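Local coordinates for exopolygalacturonase (Yersinia enterocolitica, PDB 2UVF), which probably hydrolyses the polygalacturonic acid of pectin from the chain end, as an exo-acting family 28 glycoside hydrolase, and binds digalacturonic acid, at residues I53-K58 with Q113-I118; A59-R64 with T481-A486; Q70-G75 with T129-Y134. All blocks are in the same frame, centred on the assembly; numbering follows the deposited sequence.

Contact 1 (I53-K58 with Q113-I118); sequences IVLVWK and QNFTVI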
# COMPACT_ATOMS: atom_id res chain seq x y z
N ILE A 53 -12.92 4.55 18.39
CA ILE A 53 -12.83 3.19 17.84
C ILE A 53 -13.14 3.29 16.34
O ILE A 53 -14.04 4.04 15.94
CB ILE A 53 -13.83 2.22 18.56
CG1 ILE A 53 -13.50 2.11 20.06
CG2 ILE A 53 -13.86 0.82 17.89
CD1 ILE A 53 -14.63 1.55 20.95
N VAL A 54 -12.36 2.57 15.53
CA VAL A 54 -12.60 2.43 14.09
C VAL A 54 -13.26 1.07 13.79
O VAL A 54 -12.77 0.03 14.21
CB VAL A 54 -11.29 2.60 13.25
CG1 VAL A 54 -11.57 2.58 11.74
CG2 VAL A 54 -10.55 3.88 13.62
N LEU A 55 -14.37 1.11 13.05
CA LEU A 55 -15.07 -0.11 12.60
C LEU A 55 -14.93 -0.34 11.10
O LEU A 55 -14.94 0.60 10.31
CB LEU A 55 -16.56 -0.02 12.94
CG LEU A 55 -17.03 0.24 14.38
CD1 LEU A 55 -18.47 0.79 14.36
CD2 LEU A 55 -16.91 -1.01 15.24
N VAL A 56 -14.79 -1.61 10.71
CA VAL A 56 -14.83 -2.01 9.31
C VAL A 56 -15.66 -3.27 9.17
O VAL A 56 -15.92 -3.95 10.15
CB VAL A 56 -13.41 -2.23 8.68
CG1 VAL A 56 -12.53 -0.98 8.81
CG2 VAL A 56 -12.73 -3.44 9.26
N TRP A 57 -16.06 -3.58 7.94
CA TRP A 57 -16.92 -4.72 7.67
C TRP A 57 -16.77 -5.06 6.22
O TRP A 57 -16.34 -4.22 5.43
CB TRP A 57 -18.41 -4.38 7.96
CG TRP A 57 -18.92 -3.19 7.20
CD1 TRP A 57 -19.48 -3.19 5.95
CD2 TRP A 57 -18.90 -1.82 7.63
NE1 TRP A 57 -19.80 -1.90 5.57
CE2 TRP A 57 -19.47 -1.04 6.59
CE3 TRP A 57 -18.46 -1.17 8.80
CZ2 TRP A 57 -19.60 0.35 6.68
CZ3 TRP A 57 -18.59 0.23 8.88
CH2 TRP A 57 -19.16 0.97 7.83
N LYS A 58 -17.13 -6.30 5.88
CA LYS A 58 -17.24 -6.72 4.48
C LYS A 58 -18.47 -6.18 3.72
O LYS A 58 -19.62 -6.21 4.21
CB LYS A 58 -17.20 -8.25 4.39
CG LYS A 58 -15.82 -8.83 4.70
CD LYS A 58 -15.77 -10.36 4.54
CE LYS A 58 -15.90 -10.82 3.08
NZ LYS A 58 -14.80 -10.30 2.24
N GLN A 113 -16.85 1.04 3.66
CA GLN A 113 -16.74 -0.18 4.50
C GLN A 113 -16.09 0.17 5.84
O GLN A 113 -15.65 -0.70 6.58
CB GLN A 113 -15.90 -1.23 3.79
CG GLN A 113 -16.50 -1.79 2.51
CD GLN A 113 -15.54 -2.69 1.77
OE1 GLN A 113 -15.12 -2.40 0.65
NE2 GLN A 113 -15.19 -3.81 2.39
N ASN A 114 -16.03 1.46 6.16
CA ASN A 114 -15.43 1.92 7.41
C ASN A 114 -16.23 3.06 8.02
O ASN A 114 -16.86 3.83 7.30
CB ASN A 114 -13.95 2.33 7.21
CG ASN A 114 -13.80 3.66 6.47
OD1 ASN A 114 -13.78 3.68 5.23
ND2 ASN A 114 -13.67 4.76 7.23
N PHE A 115 -16.19 3.15 9.35
CA PHE A 115 -16.87 4.21 10.10
C PHE A 115 -16.07 4.45 11.39
O PHE A 115 -15.86 3.53 12.17
CB PHE A 115 -18.32 3.78 10.42
CG PHE A 115 -19.13 4.79 11.20
CD1 PHE A 115 -20.02 5.64 10.55
CD2 PHE A 115 -19.05 4.86 12.59
CE1 PHE A 115 -20.79 6.57 11.27
CE2 PHE A 115 -19.82 5.78 13.31
CZ PHE A 115 -20.68 6.64 12.64
N THR A 116 -15.61 5.68 11.59
CA THR A 116 -14.83 6.06 12.78
C THR A 116 -15.69 6.65 13.93
O THR A 116 -16.23 7.76 13.81
CB THR A 116 -13.69 7.04 12.43
OG1 THR A 116 -12.93 6.50 11.35
CG2 THR A 116 -12.77 7.26 13.60
N VAL A 117 -15.79 5.92 15.04
CA VAL A 117 -16.56 6.39 16.20
C VAL A 117 -15.70 7.17 17.20
O VAL A 117 -14.87 6.58 17.89
CB VAL A 117 -17.22 5.21 16.96
CG1 VAL A 117 -18.22 5.75 17.99
CG2 VAL A 117 -17.90 4.22 16.01
N ILE A 118 -15.92 8.49 17.29
CA ILE A 118 -15.17 9.34 18.23
C ILE A 118 -16.00 9.83 19.45
O ILE A 118 -17.18 9.47 19.60
CB ILE A 118 -14.47 10.56 17.52
CG1 ILE A 118 -15.47 11.66 17.16
CG2 ILE A 118 -13.65 10.08 16.30
CD1 ILE A 118 -14.87 13.06 17.11
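Gln113 and Trp57 bury the most surface here, where residues 53-58 and 113-118 run antiparallel. The indole of Trp57 lies across the backbone of Gln113 and Asn114. Its CG sits between the backbone N and the carbonyl carbon (chi1 56°), which turns one face of the ring to that backbone. Gln113 CA makes a CH-pi contact, 3.9 Å from the centroid of the five-membered ring of Trp57. Gln113 O lies over the centre of the same face, and Asn114 N lies nearer its rim. Phe115 CB meets the ring at its edge, in plane, 3.9 Å from Trp57 CZ3.

Gln113 also grips the backbone of Trp57 twice. Its O accepts from Trp57 N at 3.2 Å, a bent bond in the carbonyl plane. Its extended side chain brings NE2 to Trp57 O at 3.3 Å, on a lone pair and nearly straight (174°). NE2 also donates to Glu454 of the beta-helix, so two acceptors fix the turn of this amide.

The strands belong to a three-stranded sheet, 39-42, 53-58 and 114-117, of the fibronectin type III domain. Ile53-Val117 and Leu55-Phe115 are hydrogen-bonded pairs; Val54-Thr116 and Val56-Asn114 are non-hydrogen-bonded.

Val117 buries the next largest area. Its N donates to Ile53 O at 2.7 Å, nearly along the C=O axis. Its side chain crosses that of Leu55 obliquely, and Val117 CG2 comes to 3.8 Å from Leu55 CD1. On the other sheet face, Val56 CG1 touches Asn114 CB at 3.9 Å, and Val56 packs on Trp425 and Phe427 of strand 421-427.

Contact 2 (A59-R64 with T481-A486); sequences APEDTR and TFRNNA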
# COMPACT_ATOMS: atom_id res chain seq x y z
N ALA A 59 -18.21 -5.67 2.53
CA ALA A 59 -19.24 -5.44 1.52
C ALA A 59 -19.18 -6.66 0.61
O ALA A 59 -18.09 -7.20 0.41
CB ALA A 59 -18.94 -4.17 0.74
N PRO A 60 -20.33 -7.10 0.06
CA PRO A 60 -20.36 -8.27 -0.82
C PRO A 60 -19.84 -8.03 -2.24
O PRO A 60 -19.51 -6.89 -2.60
CB PRO A 60 -21.86 -8.64 -0.87
CG PRO A 60 -22.58 -7.39 -0.60
CD PRO A 60 -21.68 -6.52 0.26
N GLU A 61 -19.78 -9.09 -3.03
CA GLU A 61 -19.31 -9.02 -4.41
C GLU A 61 -20.15 -8.05 -5.27
O GLU A 61 -19.61 -7.33 -6.11
CB GLU A 61 -19.35 -10.41 -5.02
CG GLU A 61 -18.68 -10.55 -6.37
CD GLU A 61 -18.62 -11.99 -6.80
OE1 GLU A 61 -19.69 -12.65 -6.86
OE2 GLU A 61 -17.51 -12.49 -7.08
N ASP A 62 -21.45 -8.07 -5.04
CA ASP A 62 -22.43 -7.33 -5.84
C ASP A 62 -23.09 -6.28 -4.96
O ASP A 62 -23.88 -6.62 -4.07
CB ASP A 62 -23.46 -8.32 -6.40
CG ASP A 62 -24.60 -7.64 -7.18
OD1 ASP A 62 -24.51 -6.45 -7.56
OD2 ASP A 62 -25.61 -8.34 -7.41
N THR A 63 -22.75 -5.01 -5.20
CA THR A 63 -23.24 -3.91 -4.38
C THR A 63 -24.21 -3.03 -5.17
O THR A 63 -24.50 -1.90 -4.78
CB THR A 63 -22.07 -3.04 -3.81
OG1 THR A 63 -21.37 -2.41 -4.89
CG2 THR A 63 -21.09 -3.87 -3.01
N ARG A 64 -24.70 -3.55 -6.29
CA ARG A 64 -25.60 -2.82 -7.19
C ARG A 64 -26.77 -2.10 -6.49
O ARG A 64 -27.21 -1.03 -6.94
CB ARG A 64 -26.14 -3.75 -8.27
CG ARG A 64 -25.20 -3.95 -9.43
CD ARG A 64 -25.81 -4.82 -10.53
NE ARG A 64 -25.83 -6.24 -10.17
CZ ARG A 64 -26.62 -7.14 -10.75
NH1 ARG A 64 -27.46 -6.77 -11.71
NH2 ARG A 64 -26.58 -8.42 -10.38
N THR A 481 -8.00 -11.10 -5.80
CA THR A 481 -9.27 -10.56 -6.28
C THR A 481 -9.19 -9.05 -6.41
O THR A 481 -8.78 -8.36 -5.48
CB THR A 481 -10.50 -10.96 -5.38
OG1 THR A 481 -10.69 -12.37 -5.42
CG2 THR A 481 -11.80 -10.30 -5.88
N PHE A 482 -9.60 -8.55 -7.57
CA PHE A 482 -9.58 -7.13 -7.86
C PHE A 482 -10.97 -6.76 -8.37
O PHE A 482 -11.30 -7.01 -9.51
CB PHE A 482 -8.49 -6.84 -8.90
CG PHE A 482 -8.29 -5.39 -9.19
CD1 PHE A 482 -7.28 -4.67 -8.54
CD2 PHE A 482 -9.09 -4.74 -10.12
CE1 PHE A 482 -7.08 -3.33 -8.83
CE2 PHE A 482 -8.88 -3.41 -10.41
CZ PHE A 482 -7.88 -2.71 -9.76
N ARG A 483 -11.77 -6.15 -7.50
CA ARG A 483 -13.20 -5.99 -7.77
C ARG A 483 -13.78 -4.67 -7.27
O ARG A 483 -13.22 -4.04 -6.38
CB ARG A 483 -14.00 -7.18 -7.19
CG ARG A 483 -14.07 -7.22 -5.69
CD ARG A 483 -15.09 -8.24 -5.25
NE ARG A 483 -15.30 -8.24 -3.81
CZ ARG A 483 -15.68 -9.31 -3.10
NH1 ARG A 483 -15.86 -10.49 -3.70
NH2 ARG A 483 -15.85 -9.21 -1.80
N ASN A 484 -14.93 -4.28 -7.81
CA ASN A 484 -15.64 -3.12 -7.31
C ASN A 484 -14.71 -1.91 -7.20
O ASN A 484 -14.69 -1.21 -6.20
CB ASN A 484 -16.27 -3.43 -5.96
CG ASN A 484 -17.33 -4.49 -6.05
OD1 ASN A 484 -17.88 -4.75 -7.12
ND2 ASN A 484 -17.62 -5.13 -4.92
N ASN A 485 -13.95 -1.70 -8.27
CA ASN A 485 -13.01 -0.59 -8.36
C ASN A 485 -13.33 0.22 -9.59
O ASN A 485 -13.67 -0.34 -10.63
CB ASN A 485 -11.57 -1.11 -8.51
CG ASN A 485 -11.10 -1.88 -7.31
OD1 ASN A 485 -10.52 -2.96 -7.43
ND2 ASN A 485 -11.36 -1.35 -6.14
N ALA A 486 -13.18 1.54 -9.46
CA ALA A 486 -13.37 2.43 -10.59
C ALA A 486 -12.09 3.17 -10.94
O ALA A 486 -11.39 3.64 -10.06
CB ALA A 486 -14.52 3.42 -10.33
O HOH W 1 -15.20 -11.73 -6.01
O HOH W 2 -20.96 -4.52 -7.44
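The loop 59-64 passes the corner of the chain at Asn484 without strand pairing, with Glu61 CA and Asn484 CA 7.5 Å apart. The left-handed backbone of Asn484 (phi 51°, psi 46°) makes the corner, and its side chain points toward the loop. Its ND2 donates to Glu61 O at 3.2 Å. The bond lies in the Asn484 amide plane but meets the Glu61 carbonyl from above its plane. Asn484 OD1 accepts a hydrogen bond from a water at 3.1 Å, and the same water accepts one from Thr63 N.

The extended side chain of Arg483 crosses that of Glu61 at about a right angle. Glu61 CA lies over one face of the guanidinium, 3.9 Å from Arg483 CZ. Arg483 NH1 touches Glu61 CB at 3.7 Å. Glu61 OE2 stays 4.3 Å from Arg483 NH1, beyond a salt bridge. A water in the guanidinium plane joins the two, 2.7 Å from each.

The contact seats the linker between strands 53-58 and 66-73 of the fibronectin type III domain on the beta-helix. There Arg483 NE is salt-bridged to Glu454 of strand 448-459, while Lys525 and Asn526 of strand 518-532 bind Glu61 OE2 and Asn484 OD1.

Contact 3 (Q70-G75 with T129-Y134); sequences QIFSAG and TVKAQY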
# COMPACT_ATOMS: atom_id res chain seq x y z
N GLN A 70 -25.22 1.99 7.58
CA GLN A 70 -25.57 2.78 8.78
C GLN A 70 -25.09 2.08 10.03
O GLN A 70 -25.20 0.86 10.14
CB GLN A 70 -27.09 2.96 8.89
CG GLN A 70 -27.75 3.72 7.75
CD GLN A 70 -29.19 4.12 8.08
OE1 GLN A 70 -29.76 3.68 9.10
NE2 GLN A 70 -29.79 4.94 7.23
N ILE A 71 -24.60 2.86 10.99
CA ILE A 71 -23.89 2.32 12.15
C ILE A 71 -24.58 2.68 13.47
O ILE A 71 -24.86 3.84 13.72
CB ILE A 71 -22.37 2.73 12.14
CG1 ILE A 71 -21.61 1.97 11.05
CG2 ILE A 71 -21.71 2.45 13.48
CD1 ILE A 71 -21.69 2.59 9.66
N PHE A 72 -24.85 1.67 14.29
CA PHE A 72 -25.59 1.83 15.54
C PHE A 72 -24.78 1.29 16.72
O PHE A 72 -24.26 0.17 16.65
CB PHE A 72 -26.92 1.07 15.50
CG PHE A 72 -27.70 1.24 14.22
CD1 PHE A 72 -28.71 2.20 14.12
CD2 PHE A 72 -27.46 0.41 13.12
CE1 PHE A 72 -29.44 2.36 12.96
CE2 PHE A 72 -28.20 0.57 11.96
CZ PHE A 72 -29.19 1.54 11.87
N SER A 73 -24.69 2.08 17.78
CA SER A 73 -24.18 1.60 19.06
C SER A 73 -25.38 1.40 19.96
O SER A 73 -26.21 2.32 20.11
CB SER A 73 -23.18 2.58 19.68
OG SER A 73 -22.80 2.18 20.99
N ALA A 74 -25.49 0.21 20.56
CA ALA A 74 -26.66 -0.17 21.35
C ALA A 74 -27.96 0.29 20.67
O ALA A 74 -28.77 1.02 21.27
CB ALA A 74 -26.56 0.35 22.80
N GLY A 75 -28.11 -0.10 19.41
CA GLY A 75 -29.31 0.17 18.61
C GLY A 75 -29.69 1.62 18.36
O GLY A 75 -30.74 1.88 17.77
N THR A 129 -23.57 -2.38 15.81
CA THR A 129 -24.06 -3.09 14.62
C THR A 129 -24.02 -2.20 13.37
O THR A 129 -23.95 -0.97 13.48
CB THR A 129 -25.49 -3.71 14.79
OG1 THR A 129 -26.44 -2.68 15.14
CG2 THR A 129 -25.50 -4.81 15.84
N VAL A 130 -24.06 -2.84 12.20
CA VAL A 130 -24.08 -2.16 10.89
C VAL A 130 -25.17 -2.73 9.95
O VAL A 130 -25.33 -3.95 9.83
CB VAL A 130 -22.65 -2.19 10.20
CG1 VAL A 130 -22.19 -3.61 9.88
CG2 VAL A 130 -22.62 -1.32 8.95
N LYS A 131 -25.91 -1.84 9.30
CA LYS A 131 -26.91 -2.22 8.29
C LYS A 131 -26.57 -1.60 6.94
O LYS A 131 -26.20 -0.42 6.88
CB LYS A 131 -28.32 -1.74 8.68
CG LYS A 131 -28.80 -2.11 10.06
CD LYS A 131 -30.29 -1.82 10.19
CE LYS A 131 -30.82 -2.15 11.59
NZ LYS A 131 -32.29 -2.43 11.60
N ALA A 132 -26.68 -2.41 5.88
CA ALA A 132 -26.71 -1.91 4.50
C ALA A 132 -27.92 -1.02 4.26
O ALA A 132 -29.04 -1.34 4.67
CB ALA A 132 -26.71 -3.07 3.52
N GLN A 133 -27.69 0.10 3.59
CA GLN A 133 -28.75 0.99 3.18
C GLN A 133 -28.92 0.85 1.68
O GLN A 133 -27.94 0.85 0.93
CB GLN A 133 -28.42 2.44 3.55
CG GLN A 133 -29.61 3.41 3.47
CD GLN A 133 -29.17 4.86 3.47
OE1 GLN A 133 -29.10 5.49 4.53
NE2 GLN A 133 -28.87 5.39 2.30
N TYR A 134 -30.17 0.69 1.24
CA TYR A 134 -30.44 0.41 -0.16
C TYR A 134 -30.88 1.67 -0.89
O TYR A 134 -31.25 2.67 -0.28
CB TYR A 134 -31.47 -0.71 -0.30
CG TYR A 134 -31.02 -2.05 0.26
CD1 TYR A 134 -30.06 -2.82 -0.40
CD2 TYR A 134 -31.55 -2.54 1.45
CE1 TYR A 134 -29.64 -4.03 0.12
CE2 TYR A 134 -31.13 -3.75 1.98
CZ TYR A 134 -30.18 -4.49 1.30
OH TYR A 134 -29.78 -5.70 1.82
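Strands 66-73 and 125-134 lie side by side in the middle of the four-stranded antiparallel sheet of the fibronectin type III domain. Gln70-Lys131 and Phe72-Thr129 are hydrogen-bonded pairs, and Ile71-Val130 is the non-hydrogen-bonded pair between them. The bond from Phe72 N to Thr129 O is almost straight (178°) at 2.9 Å.

Lys131 shares a face with Gln70, Phe72 and Thr129. Its CG is anti to the carbonyl carbon, and the chain is extended beyond it. The Lys131 and Phe72 side chains cross at about a right angle, and the methylenes of Lys131 pass the CE2 and CZ end of the ring. Lys131 CB starts 4.0 Å from Phe72 CE2. CG comes tightest, 3.3 Å from Phe72 CE2. CD is 3.6 Å from Phe72 CE2, and CE is 3.8 Å from Phe72 CE2. NZ lies beyond this packing. Nearer the backbone, Thr129 OG1 touches Phe72 CB and CD2.

The other face is buried. Ile71 and Val130 point the same way, with Ile71 CG1 4.0 Å from Val130 CG2, and both pack on Trp57 of strand 53-58.

At the far end of the pairing, the extended side chains of Gln70 and Gln133 cross with their amide planes 81° apart. Gln70 NE2 donates at 2.8 Å to Gln133 OE1, in the carbonyl plane and on a lone pair.

Overall arrangement
Contacts 1 and 3 each pair strands within one of the two sheets of the fibronectin type III domain, a beta-sandwich. Their centres are about 11 Å apart. Between the sheets Ile71 packs against Leu55, Trp57 and Phe115, and Val130 against Trp57. Strand 53-58 is followed by strand 66-73, and 114-117 by 125-134, so the two pairings alternate along the chain. Contact 2 uses the loop between the first two of these strands and reaches over 400 residues on. Its centre is about 18 Å from that of contact 1 and about 20 Å from that of contact 3. Contact 2 joins the small domain to the beta-helix, and contact 1 also touches it, through Gln113 and Val56.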